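PDB 3KB2: SPbeta prophage-derived uncharacterized protein YorR, which probably acts as a P-loop nucleotide kinase related to dTMP kinases, and binds a guanosine 5'-diphosphate carrying a 3'-phosphate together with magnesium. Local coordinates for residues C12-V17 with I59-V64; K20-K23 with P28-K31. All coordinates share one frame; numbering follows the deposited sequence.

Contact 1 (C12-V17 with I59-V64). With MG (magnesium ion), chain D; G3D (guanosine-3'-monophosphate-5'-diphosphate), chain C.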
loop_
_atom_site.group_PDB
_atom_site.type_symbol
_atom_site.label_atom_id
_atom_site.label_comp_id
_atom_site.label_asym_id
_atom_site.label_seq_id
_atom_site.Cartn_x
_atom_site.Cartn_y
_atom_site.Cartn_z
ATOM N N CYS A 12 12.455 -4.056 -7.963
ATOM C CA CYS A 12 13.004 -4.642 -9.171
ATOM C C CYS A 12 14.170 -3.815 -9.693
ATOM O O CYS A 12 14.407 -3.752 -10.895
ATOM C CB CYS A 12 11.916 -4.798 -10.238
ATOM S SG CYS A 12 10.713 -6.115 -9.867
ATOM N N PHE A 13 14.886 -3.184 -8.768
ATOM C CA PHE A 13 16.062 -2.392 -9.084
ATOM C C PHE A 13 15.822 -1.115 -9.889
ATOM O O PHE A 13 16.777 -0.483 -10.334
ATOM C CB PHE A 13 17.094 -3.267 -9.825
ATOM C CG PHE A 13 17.388 -4.605 -9.156
ATOM C CD1 PHE A 13 17.109 -4.817 -7.808
ATOM C CD2 PHE A 13 18.009 -5.634 -9.870
ATOM C CE1 PHE A 13 17.447 -6.026 -7.186
ATOM C CE2 PHE A 13 18.348 -6.841 -9.245
ATOM C CZ PHE A 13 18.068 -7.033 -7.911
ATOM N N LYS A 14 14.567 -0.716 -10.065
ATOM C CA LYS A 14 14.280 0.481 -10.854
ATOM C C LYS A 14 15.062 1.721 -10.440
ATOM O O LYS A 14 15.757 2.320 -11.259
ATOM C CB LYS A 14 12.773 0.775 -10.853
ATOM C CG LYS A 14 11.957 -0.364 -11.461
ATOM C CD LYS A 14 10.547 0.062 -11.844
ATOM C CE LYS A 14 9.836 0.741 -10.690
ATOM N NZ LYS A 14 9.889 -0.103 -9.493
ATOM N N SER A 15 14.967 2.098 -9.169
ATOM C CA SER A 15 15.655 3.286 -8.675
ATOM C C SER A 15 17.172 3.175 -8.657
ATOM O O SER A 15 17.884 4.166 -8.840
ATOM C CB SER A 15 15.131 3.625 -7.289
ATOM O OG SER A 15 13.784 4.048 -7.413
ATOM N N THR A 16 17.657 1.958 -8.429
ATOM C CA THR A 16 19.088 1.673 -8.408
ATOM C C THR A 16 19.583 1.838 -9.844
ATOM O O THR A 16 20.549 2.555 -10.099
ATOM C CB THR A 16 19.345 0.226 -7.934
ATOM O OG1 THR A 16 18.770 0.059 -6.636
ATOM C CG2 THR A 16 20.842 -0.076 -7.854
ATOM N N VAL A 17 18.912 1.176 -10.785
ATOM C CA VAL A 17 19.311 1.282 -12.184
ATOM C C VAL A 17 19.329 2.745 -12.586
ATOM O O VAL A 17 20.285 3.216 -13.193
ATOM C CB VAL A 17 18.356 0.505 -13.113
ATOM C CG1 VAL A 17 18.622 0.874 -14.566
ATOM C CG2 VAL A 17 18.570 -0.977 -12.923
ATOM N N ILE A 59 15.884 10.327 -17.045
ATOM C CA ILE A 59 15.445 8.995 -16.678
ATOM C C ILE A 59 14.170 9.145 -15.866
ATOM O O ILE A 59 14.161 9.840 -14.858
ATOM C CB ILE A 59 16.506 8.303 -15.816
ATOM C CG1 ILE A 59 17.813 8.176 -16.603
ATOM C CG2 ILE A 59 15.992 6.952 -15.351
ATOM C CD1 ILE A 59 19.034 7.912 -15.739
ATOM N N ILE A 60 13.095 8.508 -16.318
ATOM C CA ILE A 60 11.814 8.584 -15.627
ATOM C C ILE A 60 11.576 7.285 -14.851
ATOM O O ILE A 60 11.343 6.229 -15.446
ATOM C CB ILE A 60 10.654 8.824 -16.635
ATOM C CG1 ILE A 60 10.869 10.168 -17.349
ATOM C CG2 ILE A 60 9.314 8.765 -15.916
ATOM C CD1 ILE A 60 9.784 10.559 -18.338
ATOM N N ASP A 61 11.657 7.372 -13.527
ATOM C CA ASP A 61 11.456 6.234 -12.629
ATOM C C ASP A 61 9.943 6.086 -12.424
ATOM O O ASP A 61 9.364 6.776 -11.595
ATOM C CB ASP A 61 12.172 6.520 -11.295
ATOM C CG ASP A 61 12.232 5.310 -10.368
ATOM O OD1 ASP A 61 12.963 5.395 -9.367
ATOM O OD2 ASP A 61 11.560 4.291 -10.628
ATOM N N ARG A 62 9.326 5.194 -13.200
ATOM C CA ARG A 62 7.883 4.940 -13.173
ATOM C C ARG A 62 7.167 6.027 -13.972
ATOM O O ARG A 62 7.378 7.219 -13.740
ATOM C CB ARG A 62 7.363 4.895 -11.740
ATOM C CG ARG A 62 7.984 3.776 -10.934
ATOM C CD ARG A 62 6.971 3.158 -10.004
ATOM N NE ARG A 62 6.492 4.133 -9.038
ATOM C CZ ARG A 62 5.662 3.843 -8.044
ATOM N NH1 ARG A 62 5.219 2.598 -7.887
ATOM N NH2 ARG A 62 5.276 4.799 -7.208
ATOM N N PHE A 63 6.312 5.613 -14.903
ATOM C CA PHE A 63 5.633 6.568 -15.764
ATOM C C PHE A 63 4.171 6.194 -16.090
ATOM O O PHE A 63 3.443 5.731 -15.214
ATOM C CB PHE A 63 6.496 6.722 -17.035
ATOM C CG PHE A 63 6.208 7.962 -17.842
ATOM C CD1 PHE A 63 5.704 9.114 -17.242
ATOM C CD2 PHE A 63 6.458 7.978 -19.211
ATOM C CE1 PHE A 63 5.454 10.261 -18.000
ATOM C CE2 PHE A 63 6.211 9.120 -19.970
ATOM C CZ PHE A 63 5.708 10.258 -19.364
ATOM N N VAL A 64 3.751 6.412 -17.340
ATOM C CA VAL A 64 2.380 6.138 -17.779
ATOM C C VAL A 64 1.912 4.697 -17.599
ATOM O O VAL A 64 0.734 4.459 -17.357
ATOM C CB VAL A 64 2.151 6.534 -19.279
ATOM C CG1 VAL A 64 2.309 8.044 -19.465
ATOM C CG2 VAL A 64 3.137 5.780 -20.187
HETATM MG MG MG D . 11.918 3.076 -6.452
HETATM P PB G3D C . 12.723 -0.360 -6.758
HETATM O O1B G3D C . 11.460 -0.520 -5.908
HETATM O O2B G3D C . 12.673 -0.860 -8.135
HETATM O O3B G3D C . 13.136 1.243 -6.764
HETATM P PA G3D C . 15.422 -0.386 -5.791
HETATM O O3A G3D C . 13.947 -0.981 -6.023
HETATM O O1A G3D C . 16.091 -0.074 -7.044
HETATM O O2A G3D C . 15.279 0.718 -4.731
HETATM O "O5'" G3D C . 16.209 -1.719 -5.188
HETATM C "C5'" G3D C . 15.360 -2.410 -4.181
HETATM C "C4'" G3D C . 16.568 -3.126 -3.401
HETATM O "O4'" G3D C . 17.283 -4.122 -4.150
HETATM C "C3'" G3D C . 17.591 -2.316 -2.797
HETATM O "O3'" G3D C . 17.904 -2.726 -1.490
HETATM C "C2'" G3D C . 18.813 -2.216 -3.755
HETATM O "O2'" G3D C . 19.951 -2.052 -3.114
HETATM C "C1'" G3D C . 18.696 -3.887 -4.125
HETATM N N9 G3D C . 19.525 -4.127 -5.364
HETATM C C8 G3D C . 19.788 -3.148 -6.312
HETATM N N7 G3D C . 20.531 -3.901 -7.154
HETATM C C5 G3D C . 20.842 -5.187 -6.708
HETATM C C6 G3D C . 21.531 -6.065 -7.289
HETATM O O6 G3D C . 22.170 -6.242 -8.371
HETATM N N1 G3D C . 21.496 -7.350 -6.508
HETATM C C2 G3D C . 20.823 -7.302 -5.416
HETATM N N2 G3D C . 20.740 -8.612 -4.695
HETATM N N3 G3D C . 20.029 -6.403 -4.856
HETATM C C4 G3D C . 20.161 -5.305 -5.595
HETATM P P1 G3D C . 17.898 -1.966 -0.366
HETATM O O4P G3D C . 19.191 -1.412 -0.104
HETATM O O5P G3D C . 17.590 -3.078 0.753
HETATM O O6P G3D C . 16.705 -1.042 -0.107
HETATM O O HOH W 1 10.851 3.074 -8.451
HETATM O O HOH W 2 13.568 2.624 -4.829
HETATM O O HOH W 3 11.258 4.882 -5.200
HETATM O O HOH W 4 10.198 1.832 -5.696
#

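Contact 2 (K20-K23 with P28-K31)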
loop_
_atom_site.group_PDB
_atom_site.type_symbol
_atom_site.label_atom_id
_atom_site.label_comp_id
_atom_site.label_asym_id
_atom_site.label_seq_id
_atom_site.Cartn_x
_atom_site.Cartn_y
_atom_site.Cartn_z
ATOM N N LYS A 20 22.374 4.506 -11.388
ATOM C CA LYS A 20 23.572 4.064 -12.096
ATOM C C LYS A 20 23.605 4.632 -13.523
ATOM O O LYS A 20 24.669 5.011 -14.030
ATOM C CB LYS A 20 23.624 2.525 -12.125
ATOM C CG LYS A 20 23.789 1.854 -10.747
ATOM C CD LYS A 20 23.685 0.331 -10.849
ATOM C CE LYS A 20 24.383 -0.400 -9.692
ATOM N NZ LYS A 20 23.955 0.068 -8.356
ATOM N N LEU A 21 22.442 4.697 -14.168
ATOM C CA LEU A 21 22.359 5.232 -15.522
ATOM C C LEU A 21 22.618 6.732 -15.484
ATOM O O LEU A 21 23.268 7.282 -16.367
ATOM C CB LEU A 21 20.975 4.957 -16.126
ATOM C CG LEU A 21 20.617 3.489 -16.415
ATOM C CD1 LEU A 21 19.153 3.388 -16.843
ATOM C CD2 LEU A 21 21.536 2.932 -17.496
ATOM N N SER A 22 22.121 7.382 -14.440
ATOM C CA SER A 22 22.282 8.823 -14.285
ATOM C C SER A 22 23.732 9.236 -14.046
ATOM O O SER A 22 24.181 10.277 -14.531
ATOM C CB SER A 22 21.415 9.316 -13.129
ATOM O OG SER A 22 21.567 10.711 -12.945
ATOM N N LYS A 23 24.458 8.426 -13.286
ATOM C CA LYS A 23 25.856 8.708 -12.994
ATOM C C LYS A 23 26.646 8.661 -14.298
ATOM O O LYS A 23 27.457 9.545 -14.570
ATOM C CB LYS A 23 26.396 7.673 -12.012
ATOM C CG LYS A 23 27.804 7.926 -11.524
ATOM C CD LYS A 23 28.218 6.819 -10.557
ATOM C CE LYS A 23 29.646 7.012 -10.031
ATOM N NZ LYS A 23 30.085 5.879 -9.166
ATOM N N PRO A 28 19.289 13.506 -15.556
ATOM C CA PRO A 28 18.665 13.738 -14.251
ATOM C C PRO A 28 17.628 12.632 -14.061
ATOM O O PRO A 28 17.152 12.073 -15.041
ATOM C CB PRO A 28 17.989 15.094 -14.418
ATOM C CG PRO A 28 18.742 15.744 -15.515
ATOM C CD PRO A 28 19.039 14.631 -16.471
ATOM N N ILE A 29 17.281 12.331 -12.813
ATOM C CA ILE A 29 16.293 11.304 -12.493
ATOM C C ILE A 29 14.991 11.945 -12.000
ATOM O O ILE A 29 15.000 12.753 -11.069
ATOM C CB ILE A 29 16.786 10.375 -11.367
ATOM C CG1 ILE A 29 18.122 9.740 -11.743
ATOM C CG2 ILE A 29 15.740 9.298 -11.103
ATOM C CD1 ILE A 29 18.709 8.853 -10.644
ATOM N N ILE A 30 13.871 11.557 -12.600
ATOM C CA ILE A 30 12.569 12.106 -12.226
ATOM C C ILE A 30 11.547 10.991 -12.001
ATOM O O ILE A 30 11.449 10.070 -12.807
ATOM C CB ILE A 30 12.051 13.053 -13.344
ATOM C CG1 ILE A 30 12.956 14.281 -13.429
ATOM C CG2 ILE A 30 10.593 13.444 -13.095
ATOM C CD1 ILE A 30 12.705 15.132 -14.633
ATOM N N LYS A 31 10.798 11.073 -10.906
ATOM C CA LYS A 31 9.765 10.086 -10.606
ATOM C C LYS A 31 8.529 10.493 -11.402
ATOM O O LYS A 31 8.069 11.624 -11.289
ATOM C CB LYS A 31 9.441 10.098 -9.111
ATOM C CG LYS A 31 10.626 9.793 -8.216
ATOM C CD LYS A 31 11.016 8.325 -8.287
ATOM C CE LYS A 31 10.552 7.547 -7.053
ATOM N NZ LYS A 31 9.062 7.487 -6.890
#

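Contact 1 (C12-V17 with I59-V64)
Ser15 and Asp61 meet through a short hydrogen bond. Ser15 OG donates to Asp61 OD1 over 2.5 Å and uses the syn lone pair of that oxygen. The same OG binds magnesium at 2.3 Å, so the serine oxygen joins the metal to the carboxylate. Asp61 has its CG anti to the backbone N (chi1 -170°), a turn that carries the carboxylate from the strand to the serine and the metal's water. Its other oxygen, OD2, accepts a hydrogen bond of 2.6 Å from water 1, itself a magnesium ligand. Asp61 is therefore second-shell: it holds one protein ligand and one water of the metal. G3D O3B and three further waters complete an octahedral site. This is the P-loop (Walker A) arrangement of a nucleotide kinase. The loop wraps the beta-phosphate at the start of helix 14-25. The backbone N of Lys14 reaches G3D O2B at 2.7 Å. Asp61 ends strand 58-61 and Arg62 comes right after it, consistent with the Asp-Arg motif of thymidylate kinases. Lys14 bends at chi3 (-52°) and again at chi4 (-53°). These turns bring NZ back to G3D O2B, 3.2 Å away, and NZ also donates to Pro9 O. The bent chain lies obliquely across the Arg62 side chain, with Lys14 CE 3.6 Å from Arg62 CG. Nearer the backbone, Lys14 CB passes Asp61 OD2 at 3.7 Å. Thr16 OG1 and N both donate to O1A of the alpha-phosphate. One face of the Phe13 ring meets the guanine, offset toward the ring's rim, with Phe13 CZ 3.5 Å from G3D C5.

Contact 2 (K20-K23 with P28-K31)
Ile29 packs against Ser22 where edge strand 29-31 runs beside helix 14-25. Both belong to the beta-alpha-beta start of the P-loop kinase fold: the chain leaves strand 3-7, runs through the helix and returns in this parallel edge strand. The contact is small and lies near the surface. The Ile29 side chain can be followed outward from CB. CB itself does not reach the helix segment, and the touching begins at the longer branch. CG1 lies beside the backbone N of Ile29 (chi1 -56°), which brings it to the helix. It meets Ser22 CB at 3.6 Å and passes Ser22 OG at 3.8 Å. The branch then continues extended to CD1 (chi2 177°). This tip runs on past the same serine, 3.7 Å from Ser22 CB and 4.1 Å from Ser22 OG. Two successive carbons of the isoleucine thus lie alongside one serine methylene. No hydrogen bond links the two segments. Ser22 OG is hydrogen-bonded to Tyr27 O, just before residues 28-31. Toward Pro28 the approach is loose, with Ser22 OG 4.4 Å from Pro28 CA.

From the N terminus the chain passes through strand 3-7 into the P-loop and helix 14-25. Contact 2 closes the first, short loop: four residues separate the helix segment from 28-31. The chain then runs through helices 35-38 and 42-52 before strand 58-61, where contact 1 closes a loop of 41 residues. Contact 2 is nested inside that loop. Strand 58-61 lies between 29-31 and 3-7 in the parallel sheet, and Ile30 bonds through its backbone to Ile59 and Asp61. Ile59 CD1 also packs on Leu21 and Ser22. The two contacts thus tie successive parts of one helix to neighbouring strands.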